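Local coordinates for sepf-like protein (PDB 3ZIE) that probably takes part in archaeal cell division in the manner of SepF, the protein that tethers the Z ring to the membrane, at residues A32-K35 with T40-R43. The protein carries 1 engineered substitution. Residues are numbered along the deposited sequence; the frame is centred on the assembly and turned at random.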
loop_
_atom_site.group_PDB
_atom_site.type_symbol
_atom_site.label_atom_id
_atom_site.label_comp_id
_atom_site.label_asym_id
_atom_site.label_seq_id
_atom_site.Cartn_x
_atom_site.Cartn_y
_atom_site.Cartn_z
ATOM N N ALA B 32 7.444 0.604 11.671
ATOM C CA ALA B 32 8.154 1.746 12.282
ATOM C C ALA B 32 8.581 1.457 13.697
ATOM O O ALA B 32 9.698 1.838 14.117
ATOM C CB ALA B 32 7.232 3.019 12.271
ATOM N N PHE B 33 7.687 0.795 14.435
ATOM C CA PHE B 33 7.854 0.632 15.867
ATOM C C PHE B 33 9.021 -0.240 16.270
ATOM O O PHE B 33 9.530 -0.129 17.419
ATOM C CB PHE B 33 6.576 0.099 16.542
ATOM C CG PHE B 33 6.618 0.198 18.057
ATOM C CD1 PHE B 33 6.595 1.462 18.693
ATOM C CD2 PHE B 33 6.741 -0.972 18.861
ATOM C CE1 PHE B 33 6.661 1.569 20.121
ATOM C CE2 PHE B 33 6.782 -0.880 20.272
ATOM C CZ PHE B 33 6.737 0.388 20.901
ATOM N N ILE B 34 9.384 -1.161 15.369
ATOM C CA ILE B 34 10.395 -2.158 15.674
ATOM C C ILE B 34 11.636 -1.941 14.821
ATOM O O ILE B 34 12.519 -2.804 14.812
ATOM C CB ILE B 34 9.865 -3.615 15.463
ATOM C CG1 ILE B 34 9.401 -3.863 14.004
ATOM C CG2 ILE B 34 8.777 -3.954 16.457
ATOM C CD1 ILE B 34 9.117 -5.366 13.604
ATOM N N LYS B 35 11.725 -0.816 14.106
ATOM C CA LYS B 35 12.910 -0.544 13.295
ATOM C C LYS B 35 14.185 -0.450 14.152
ATOM O O LYS B 35 15.282 -0.691 13.659
ATOM C CB LYS B 35 12.762 0.703 12.440
ATOM C CG LYS B 35 12.161 0.423 11.038
ATOM C CD LYS B 35 12.359 1.588 10.124
ATOM C CE LYS B 35 13.726 1.609 9.483
ATOM N NZ LYS B 35 13.671 1.176 8.046
ATOM N N THR B 40 14.102 -8.305 16.799
ATOM C CA THR B 40 12.697 -8.539 16.571
ATOM C C THR B 40 12.393 -8.241 15.087
ATOM O O THR B 40 11.728 -9.022 14.439
ATOM C CB THR B 40 11.872 -7.619 17.451
ATOM O OG1 THR B 40 12.120 -7.984 18.805
ATOM C CG2 THR B 40 10.412 -7.742 17.142
ATOM N N LEU B 41 12.953 -7.174 14.548
ATOM C CA LEU B 41 12.659 -6.844 13.152
ATOM C C LEU B 41 13.127 -7.925 12.154
ATOM O O LEU B 41 12.404 -8.342 11.180
ATOM C CB LEU B 41 13.314 -5.518 12.818
ATOM C CG LEU B 41 13.479 -5.145 11.348
ATOM C CD1 LEU B 41 12.140 -4.702 10.837
ATOM C CD2 LEU B 41 14.492 -4.031 11.236
ATOM N N ASP B 42 14.344 -8.389 12.388
ATOM C CA ASP B 42 14.880 -9.469 11.572
ATOM C C ASP B 42 14.032 -10.725 11.614
ATOM O O ASP B 42 13.847 -11.322 10.562
ATOM C CB ASP B 42 16.344 -9.779 11.905
ATOM C CG ASP B 42 17.261 -8.662 11.548
ATOM O OD1 ASP B 42 16.843 -7.730 10.798
ATOM O OD2 ASP B 42 18.407 -8.706 12.003
ATOM N N ARG B 43 13.502 -11.123 12.780
ATOM C CA ARG B 43 12.686 -12.329 12.891
ATOM C C ARG B 43 11.377 -12.141 12.148
ATOM O O ARG B 43 10.898 -13.057 11.443
ATOM C CB ARG B 43 12.288 -12.685 14.341
ATOM C CG ARG B 43 13.406 -12.996 15.327
ATOM C CD ARG B 43 12.800 -13.536 16.599
ATOM N NE ARG B 43 13.744 -13.481 17.696
ATOM C CZ ARG B 43 13.420 -13.263 18.978
ATOM N NH1 ARG B 43 12.146 -13.047 19.326
ATOM N NH2 ARG B 43 14.373 -13.240 19.929
#
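Ile-34 meets Leu-41 and Thr-40 through two different branches of its side chain. The longer branch ends in CD1, which lies 3.9 Å from CA of Leu-41, so it rests against the backbone of the helix; the same methyl also lies 4.2 Å from CD1 of Leu-41. The shorter branch goes to the other partner: CG2 of Ile-34 faces the methyl CG2 of Thr-40 at 4.2 Å, the two side chains meeting at roughly a right angle. At chi1 59° CG1 of Ile-34 sits between the backbone N and the carbonyl carbon, while CG2 lies anti to the carbonyl carbon.

Residues 32-34 form a short 3-10 turn in the connection from strand 26-30 to helix 38-55, so the contact packs this connection back against the first turns of the very helix it leads into. That helix is the connecting helix of a beta-alpha-beta crossover from strand 26-30 to strand 58-62, with strand 66-70 between them in the sheet. No hydrogen bond joins the two segments. The closest approach puts CB of Leu-41 3.5 Å from the carbonyl O of Ile-34. With CG anti to its N (chi1 164°), Leu-41 holds CD1 near Ile-34 and CD2 4.2 Å from O of Lys-35. Thr-40 turns its methyl to the isoleucine, and its OG1 makes a weak hydrogen bond to Asp-37. The CB of Lys-35 is directed away from the helix, and its NZ forms a salt bridge with OE1 of Glu-64.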